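PDB 4ASH: NS6 protease from Murine norovirus 1, which probably cleaves the viral polyprotein into its mature proteins, as a cysteine protease with a chymotrypsin-like (trypsin-like) fold. Local coordinates for residues W8-Q13 with P68-M73; V12-G17 with H25-A30; V89-A92 with M96-L99. The protein carries 1 engineered substitution. One frame throughout, in Å; residues are numbered along the deposited sequence.

In the fold
Near the N terminus, residues 8-13 enter the first strand of the five-stranded N-terminal sheet and start two contacts that share V12 and Q13. Interaction 2 closes a short loop, from 12-17 to 25-30, by packing side chains of strands 11-14 and 26-30 across strand 17-21, which separates them within the sheet. Interaction 1 spans much more chain, joining 8-13 to the 68-73 connection that runs on toward strand 74-75 of the second sheet, and 25-30 is nested inside its span. Interaction 3 follows in series and is the most local, a hairpin of the C-terminal domain. K90 of that hairpin donates to the carbonyls of W8 and V11, which ties the N-terminal segment to the C-terminal domain.

Interaction 1. Residues W8-Q13 with P68-M73; sequences WSRVVQ and PDIPAM
R10 reaches out of the short 3-10 turn before strand 11-14 to grip the backbone of P71, passing between I70 and M73 on the way. From CB the chain sets off with CG anti to the carbonyl carbon (chi1 -66°) and then stays extended to NE, while the side chain also packs on F20. CD is the first atom to meet the other segment, 4.1 Å from M73 SD. NE comes closer to the same sulfur. Around CZ the guanidinium is sandwiched: M73 SD sits over the centre of one face, and I70 CB lies over the centre of the opposite face, 4.2 Å from R10 CZ. At the edge, R10 NH2 donates to P71 O at 2.6 Å with an N-H...O angle of 153°; this bond lies in the carbonyl plane, on a lone pair. A weak second bond joins R10 NH1 to P71 O at 3.1 Å. NH1 donates as well to the carbonyl of W21. Two nitrogens thus converge on a single carbonyl oxygen, which fixes the rotation of the group while I70 and M73 clamp its two faces. R10 so ties the start of strand 11-14 to the connection between strands 57-62 and 74-75, which leads from the first sheet to the second. The backbone carbonyls of P71 and W21 supply partial negative charge to this buried cation, consistent with an arginine that stays protonated between apolar faces.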
loop_
_atom_site.group_PDB
_atom_site.type_symbol
_atom_site.label_atom_id
_atom_site.label_comp_id
_atom_site.label_asym_id
_atom_site.label_seq_id
_atom_site.Cartn_x
_atom_site.Cartn_y
_atom_site.Cartn_z
ATOM N N TRP A 8 -6.408 11.032 4.690
ATOM C CA TRP A 8 -7.430 10.028 4.441
ATOM C C TRP A 8 -8.184 10.214 3.121
ATOM O O TRP A 8 -8.679 9.248 2.545
ATOM C CB TRP A 8 -8.421 9.992 5.610
ATOM C CG TRP A 8 -7.835 9.389 6.845
ATOM C CD1 TRP A 8 -7.260 10.048 7.894
ATOM C CD2 TRP A 8 -7.739 7.999 7.140
ATOM N NE1 TRP A 8 -6.814 9.148 8.832
ATOM C CE2 TRP A 8 -7.095 7.880 8.395
ATOM C CE3 TRP A 8 -8.127 6.841 6.470
ATOM C CZ2 TRP A 8 -6.862 6.650 9.003
ATOM C CZ3 TRP A 8 -7.892 5.608 7.082
ATOM C CH2 TRP A 8 -7.264 5.528 8.330
ATOM N N SER A 9 -8.277 11.446 2.627
ATOM C CA SER A 9 -8.999 11.656 1.378
ATOM C C SER A 9 -8.236 11.048 0.202
ATOM O O SER A 9 -8.795 10.910 -0.894
ATOM C CB SER A 9 -9.267 13.145 1.130
ATOM O OG SER A 9 -8.107 13.773 0.635
ATOM N N ARG A 10 -6.984 10.650 0.462
ATOM C CA ARG A 10 -6.107 9.994 -0.514
ATOM C C ARG A 10 -6.409 8.506 -0.658
ATOM O O ARG A 10 -5.952 7.867 -1.615
ATOM C CB ARG A 10 -4.630 10.105 -0.101
ATOM C CG ARG A 10 -4.014 11.496 -0.083
ATOM C CD ARG A 10 -2.563 11.373 0.370
ATOM N NE ARG A 10 -1.948 12.673 0.592
ATOM C CZ ARG A 10 -0.969 13.179 -0.147
ATOM N NH1 ARG A 10 -0.443 12.479 -1.152
ATOM N NH2 ARG A 10 -0.498 14.380 0.143
ATOM N N VAL A 11 -7.143 7.947 0.310
ATOM C CA VAL A 11 -7.472 6.528 0.308
ATOM C C VAL A 11 -8.862 6.390 -0.300
ATOM O O VAL A 11 -9.833 6.950 0.223
ATOM C CB VAL A 11 -7.444 5.933 1.733
ATOM C CG1 VAL A 11 -7.723 4.430 1.698
ATOM C CG2 VAL A 11 -6.084 6.188 2.399
ATOM N N VAL A 12 -8.941 5.709 -1.439
ATOM C CA VAL A 12 -10.215 5.542 -2.153
ATOM C C VAL A 12 -10.452 4.101 -2.579
ATOM O O VAL A 12 -9.505 3.324 -2.737
ATOM C CB VAL A 12 -10.325 6.466 -3.400
ATOM C CG1 VAL A 12 -10.230 7.939 -2.990
ATOM C CG2 VAL A 12 -9.248 6.129 -4.438
ATOM N N GLN A 13 -11.717 3.728 -2.765
ATOM C CA GLN A 13 -12.014 2.383 -3.241
ATOM C C GLN A 13 -11.469 2.188 -4.652
ATOM O O GLN A 13 -11.374 3.134 -5.444
ATOM C CB GLN A 13 -13.523 2.100 -3.163
ATOM C CG GLN A 13 -13.942 1.913 -1.730
ATOM C CD GLN A 13 -15.337 1.325 -1.562
ATOM O OE1 GLN A 13 -15.561 0.129 -1.792
ATOM N NE2 GLN A 13 -16.262 2.152 -1.114
ATOM N N PRO A 68 -5.161 17.317 -8.218
ATOM C CA PRO A 68 -4.234 18.444 -8.045
ATOM C C PRO A 68 -4.297 19.034 -6.632
ATOM O O PRO A 68 -3.413 19.803 -6.246
ATOM C CB PRO A 68 -4.731 19.462 -9.074
ATOM C CG PRO A 68 -6.182 19.151 -9.238
ATOM C CD PRO A 68 -6.290 17.651 -9.100
ATOM N N ASP A 69 -5.313 18.650 -5.867
ATOM C CA ASP A 69 -5.511 19.179 -4.519
ATOM C C ASP A 69 -4.577 18.576 -3.472
ATOM O O ASP A 69 -4.612 18.970 -2.306
ATOM C CB ASP A 69 -6.971 19.010 -4.068
ATOM C CG ASP A 69 -7.433 17.553 -4.069
ATOM O OD1 ASP A 69 -7.178 16.847 -5.066
ATOM O OD2 ASP A 69 -8.076 17.123 -3.081
ATOM N N ILE A 70 -3.737 17.627 -3.875
ATOM C CA ILE A 70 -2.921 16.931 -2.893
ATOM C C ILE A 70 -1.426 17.099 -3.159
ATOM O O ILE A 70 -0.962 16.986 -4.294
ATOM C CB ILE A 70 -3.268 15.438 -2.814
ATOM C CG1 ILE A 70 -2.901 14.732 -4.119
ATOM C CG2 ILE A 70 -4.738 15.241 -2.491
ATOM C CD1 ILE A 70 -3.258 13.280 -4.123
ATOM N N PRO A 71 -0.668 17.401 -2.107
ATOM C CA PRO A 71 0.780 17.525 -2.289
ATOM C C PRO A 71 1.439 16.155 -2.431
ATOM O O PRO A 71 0.979 15.165 -1.852
ATOM C CB PRO A 71 1.231 18.195 -0.992
ATOM C CG PRO A 71 0.240 17.739 0.017
ATOM C CD PRO A 71 -1.082 17.643 -0.715
ATOM N N ALA A 72 2.519 16.090 -3.202
ATOM C CA ALA A 72 3.264 14.834 -3.348
ATOM C C ALA A 72 3.865 14.394 -2.024
ATOM O O ALA A 72 4.334 15.228 -1.240
ATOM C CB ALA A 72 4.374 14.987 -4.387
ATOM N N MET A 73 3.861 13.077 -1.807
ATOM C CA MET A 73 4.475 12.428 -0.644
ATOM C C MET A 73 5.591 11.530 -1.109
ATOM O O MET A 73 5.629 11.119 -2.272
ATOM C CB MET A 73 3.456 11.533 0.063
ATOM C CG MET A 73 2.569 12.235 1.040
ATOM S SD MET A 73 1.351 11.048 1.647
ATOM C CE MET A 73 2.356 9.853 2.507
#

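Interaction 2. Residues V12-G17 with H25-A30; sequences VQFGTG and HVFITA
F14 and F27 form an edge-to-face aromatic pair inside the N-terminal domain, between two strands that are not neighbours: strand 17-21 runs between 11-14 and 26-30 in the sheet. The segment axes approach to 9.3 Å at 57°, a spacing bridged by side chains alone. F27 sends its CE2 edge over the centre of the F14 ring, with CE2 3.6 Å from F14 CG, centroids 4.9 Å apart and planes at 66°. Both side chains leave the backbone toward the other segment, and with CG anti to the backbone N (chi1 -165° in F14) the rings are brought together. V12 CG2 adds a methyl 3.5 Å from F27 CE1. Further along, T29 flanks F14, its OG1 3.8 Å from F14 CD2, though that hydroxyl is hydrogen-bonded to the carbonyl of W18. Beyond F14 the chain reverses through a type II' turn, closed by F14 N to G17 O and G17 N to F14 O bonds; the positive phi of G15 suits glycine. With W21 and F42 meeting F27, and Y60 meeting F14, the pair belongs to an aromatic cluster in the core of the N-terminal domain, in keeping with the chymotrypsin-like fold.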
loop_
_atom_site.group_PDB
_atom_site.type_symbol
_atom_site.label_atom_id
_atom_site.label_comp_id
_atom_site.label_asym_id
_atom_site.label_seq_id
_atom_site.Cartn_x
_atom_site.Cartn_y
_atom_site.Cartn_z
ATOM N N VAL A 12 -8.941 5.709 -1.439
ATOM C CA VAL A 12 -10.215 5.542 -2.153
ATOM C C VAL A 12 -10.452 4.101 -2.579
ATOM O O VAL A 12 -9.505 3.324 -2.737
ATOM C CB VAL A 12 -10.325 6.466 -3.400
ATOM C CG1 VAL A 12 -10.230 7.939 -2.990
ATOM C CG2 VAL A 12 -9.248 6.129 -4.438
ATOM N N GLN A 13 -11.717 3.728 -2.765
ATOM C CA GLN A 13 -12.014 2.383 -3.241
ATOM C C GLN A 13 -11.469 2.188 -4.652
ATOM O O GLN A 13 -11.374 3.134 -5.444
ATOM C CB GLN A 13 -13.523 2.100 -3.163
ATOM C CG GLN A 13 -13.942 1.913 -1.730
ATOM C CD GLN A 13 -15.337 1.325 -1.562
ATOM O OE1 GLN A 13 -15.561 0.129 -1.792
ATOM N NE2 GLN A 13 -16.262 2.152 -1.114
ATOM N N PHE A 14 -11.067 0.965 -4.948
ATOM C CA PHE A 14 -10.476 0.654 -6.237
ATOM C C PHE A 14 -10.582 -0.841 -6.470
ATOM O O PHE A 14 -10.044 -1.630 -5.702
ATOM C CB PHE A 14 -9.001 1.085 -6.252
ATOM C CG PHE A 14 -8.405 1.145 -7.622
ATOM C CD1 PHE A 14 -8.851 2.088 -8.539
ATOM C CD2 PHE A 14 -7.404 0.260 -8.006
ATOM C CE1 PHE A 14 -8.300 2.146 -9.808
ATOM C CE2 PHE A 14 -6.850 0.315 -9.276
ATOM C CZ PHE A 14 -7.302 1.263 -10.179
ATOM N N GLY A 15 -11.279 -1.232 -7.533
ATOM C CA GLY A 15 -11.476 -2.641 -7.805
ATOM C C GLY A 15 -12.148 -3.288 -6.613
ATOM O O GLY A 15 -13.161 -2.789 -6.116
ATOM N N THR A 16 -11.570 -4.385 -6.144
ATOM C CA THR A 16 -12.096 -5.109 -4.990
ATOM C C THR A 16 -11.378 -4.722 -3.690
ATOM O O THR A 16 -11.444 -5.440 -2.685
ATOM C CB THR A 16 -12.017 -6.633 -5.208
ATOM O OG1 THR A 16 -10.667 -7.011 -5.514
ATOM C CG2 THR A 16 -12.929 -7.048 -6.354
ATOM N N GLY A 17 -10.726 -3.560 -3.707
ATOM C CA GLY A 17 -10.044 -3.068 -2.527
ATOM C C GLY A 17 -9.967 -1.555 -2.496
ATOM O O GLY A 17 -10.965 -0.850 -2.700
ATOM N N HIS A 25 -0.498 12.775 -9.325
ATOM C CA HIS A 25 -0.212 12.004 -10.534
ATOM C C HIS A 25 -0.062 10.505 -10.274
ATOM O O HIS A 25 -0.117 9.718 -11.211
ATOM C CB HIS A 25 1.110 12.484 -11.175
ATOM C CG HIS A 25 1.079 13.902 -11.666
ATOM N ND1 HIS A 25 0.916 14.226 -12.996
ATOM C CD2 HIS A 25 1.216 15.078 -11.008
ATOM C CE1 HIS A 25 0.935 15.541 -13.136
ATOM N NE2 HIS A 25 1.121 16.084 -11.945
ATOM N N VAL A 26 0.158 10.110 -9.021
ATOM C CA VAL A 26 0.577 8.734 -8.740
ATOM C C VAL A 26 -0.380 8.054 -7.783
ATOM O O VAL A 26 -0.631 8.547 -6.684
ATOM C CB VAL A 26 2.020 8.656 -8.163
ATOM C CG1 VAL A 26 2.349 7.227 -7.754
ATOM C CG2 VAL A 26 3.039 9.139 -9.183
ATOM N N PHE A 27 -0.907 6.916 -8.222
ATOM C CA PHE A 27 -1.882 6.137 -7.457
ATOM C C PHE A 27 -1.349 4.723 -7.312
ATOM O O PHE A 27 -1.001 4.078 -8.312
ATOM C CB PHE A 27 -3.221 6.144 -8.199
ATOM C CG PHE A 27 -4.338 5.450 -7.462
ATOM C CD1 PHE A 27 -4.985 6.080 -6.408
ATOM C CD2 PHE A 27 -4.747 4.184 -7.839
ATOM C CE1 PHE A 27 -6.021 5.454 -5.738
ATOM C CE2 PHE A 27 -5.789 3.547 -7.164
ATOM C CZ PHE A 27 -6.422 4.187 -6.118
ATOM N N ILE A 28 -1.257 4.244 -6.070
ATOM C CA ILE A 28 -0.739 2.907 -5.811
ATOM C C ILE A 28 -1.821 2.003 -5.211
ATOM O O ILE A 28 -2.727 2.477 -4.517
ATOM C CB ILE A 28 0.512 2.924 -4.898
ATOM C CG1 ILE A 28 0.183 3.433 -3.479
ATOM C CG2 ILE A 28 1.631 3.725 -5.569
ATOM C CD1 ILE A 28 1.405 3.371 -2.512
ATOM N N THR A 29 -1.722 0.705 -5.486
ATOM C CA THR A 29 -2.718 -0.246 -4.995
ATOM C C THR A 29 -2.102 -1.649 -4.976
ATOM O O THR A 29 -0.956 -1.846 -5.376
ATOM C CB THR A 29 -4.001 -0.228 -5.880
ATOM O OG1 THR A 29 -5.025 -1.054 -5.293
ATOM C CG2 THR A 29 -3.703 -0.738 -7.273
ATOM N N ALA A 30 -2.879 -2.620 -4.515
ATOM C CA ALA A 30 -2.500 -4.018 -4.578
ATOM C C ALA A 30 -2.900 -4.560 -5.944
ATOM O O ALA A 30 -4.047 -4.429 -6.358
ATOM C CB ALA A 30 -3.205 -4.796 -3.473
#

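Interaction 3. Residues V89-A92 with M96-L99; sequences VKRA and MLAL
M96 opens the return arm of a beta hairpin, beside K90, in the C-terminal domain of this chymotrypsin-like protease; strand 84-90 forms the outgoing arm, and strand 96-111 returns antiparallel. M96 and K90 form a non-hydrogen-bonded pair, and their side chains run alongside each other in the same direction, CG to CG at 4.2 Å. The pair faces the N-terminal segment: M96 packs on W8, while the extended K90 carries NZ to the carbonyls of W8 and V11, where it donates hydrogen bonds and so links this hairpin to the N-terminal segment.

L97 comes next, hydrogen-bonded with V89 in both directions. Its N donates to V89 O at 2.8 Å, almost straight at 175°. The reciprocal bond, V89 N to L97 O at 3.0 Å, is more bent (140°), and the donor stands above the carbonyl plane of L97 rather than on a lone pair. The side chains of this pair lie on the other face of the sheet from K90 and M96, with V89 CB 4.3 Å from L97 CB. L97 also reaches R91: its CD1 lies over a face of the guanidinium, 3.4 Å from R91 NH1. A bend at chi2 (-79°) folds the arginine back toward L97, and its NH2 is held by a salt bridge to D140 and a bond to the carbonyl of G135. One planar group therefore takes a leucine methyl over its face and polar partners through NH2.

Further along, past A98, L99 returns to the face of V89 and L97, touching T136 as well, while its backbone pairs with V87. Across the hairpin the L99 CD1 methyl meets V89 CG2 at 3.8 Å.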
loop_
_atom_site.group_PDB
_atom_site.type_symbol
_atom_site.label_atom_id
_atom_site.label_comp_id
_atom_site.label_asym_id
_atom_site.label_seq_id
_atom_site.Cartn_x
_atom_site.Cartn_y
_atom_site.Cartn_z
ATOM N N VAL A 89 -6.486 2.006 7.209
ATOM C CA VAL A 89 -7.593 1.198 6.701
ATOM C C VAL A 89 -8.865 2.019 6.597
ATOM O O VAL A 89 -9.319 2.592 7.586
ATOM C CB VAL A 89 -7.887 0.007 7.615
ATOM C CG1 VAL A 89 -9.138 -0.715 7.154
ATOM C CG2 VAL A 89 -6.707 -0.949 7.631
ATOM N N LYS A 90 -9.437 2.073 5.404
ATOM C CA LYS A 90 -10.828 2.532 5.286
ATOM C C LYS A 90 -11.720 1.336 5.102
ATOM O O LYS A 90 -11.337 0.374 4.444
ATOM C CB LYS A 90 -11.009 3.442 4.077
ATOM C CG LYS A 90 -10.666 4.889 4.327
ATOM C CD LYS A 90 -11.264 5.752 3.216
ATOM C CE LYS A 90 -10.963 7.215 3.441
ATOM N NZ LYS A 90 -11.405 8.022 2.265
ATOM N N ARG A 91 -12.930 1.411 5.661
ATOM C CA ARG A 91 -13.957 0.413 5.408
ATOM C C ARG A 91 -14.989 1.031 4.475
ATOM O O ARG A 91 -15.027 2.249 4.321
ATOM C CB ARG A 91 -14.587 -0.029 6.722
ATOM C CG ARG A 91 -13.607 -0.750 7.670
ATOM C CD ARG A 91 -13.389 -2.204 7.265
ATOM N NE ARG A 91 -12.068 -2.738 7.639
ATOM C CZ ARG A 91 -11.716 -3.154 8.853
ATOM N NH1 ARG A 91 -12.566 -3.087 9.870
ATOM N NH2 ARG A 91 -10.484 -3.628 9.058
ATOM N N ALA A 92 -15.785 0.183 3.835
ATOM C CA ALA A 92 -16.755 0.615 2.842
ATOM C C ALA A 92 -17.663 1.715 3.390
ATOM O O ALA A 92 -18.085 2.607 2.651
ATOM C CB ALA A 92 -17.578 -0.574 2.378
ATOM N N MET A 96 -12.663 5.167 9.256
ATOM C CA MET A 96 -11.208 5.274 9.120
ATOM C C MET A 96 -10.542 4.683 10.350
ATOM O O MET A 96 -10.733 5.161 11.467
ATOM C CB MET A 96 -10.814 6.739 8.930
ATOM C CG MET A 96 -11.342 7.344 7.631
ATOM S SD MET A 96 -11.477 9.145 7.627
ATOM C CE MET A 96 -12.957 9.316 8.643
ATOM N N LEU A 97 -9.767 3.624 10.139
ATOM C CA LEU A 97 -9.132 2.919 11.238
ATOM C C LEU A 97 -7.628 2.876 11.012
ATOM O O LEU A 97 -7.152 2.145 10.152
ATOM C CB LEU A 97 -9.640 1.481 11.311
ATOM C CG LEU A 97 -11.129 1.294 11.593
ATOM C CD1 LEU A 97 -11.555 -0.123 11.245
ATOM C CD2 LEU A 97 -11.411 1.604 13.044
ATOM N N ALA A 98 -6.890 3.666 11.781
ATOM C CA ALA A 98 -5.442 3.639 11.710
ATOM C C ALA A 98 -4.955 2.498 12.598
ATOM O O ALA A 98 -5.245 2.464 13.794
ATOM C CB ALA A 98 -4.869 4.959 12.167
ATOM N N LEU A 99 -4.237 1.549 12.010
ATOM C CA LEU A 99 -3.807 0.379 12.762
ATOM C C LEU A 99 -2.303 0.430 12.977
ATOM O O LEU A 99 -1.546 0.479 12.014
ATOM C CB LEU A 99 -4.175 -0.898 12.014
ATOM C CG LEU A 99 -5.658 -1.145 11.720
ATOM C CD1 LEU A 99 -5.819 -2.485 11.029
ATOM C CD2 LEU A 99 -6.480 -1.087 13.003
#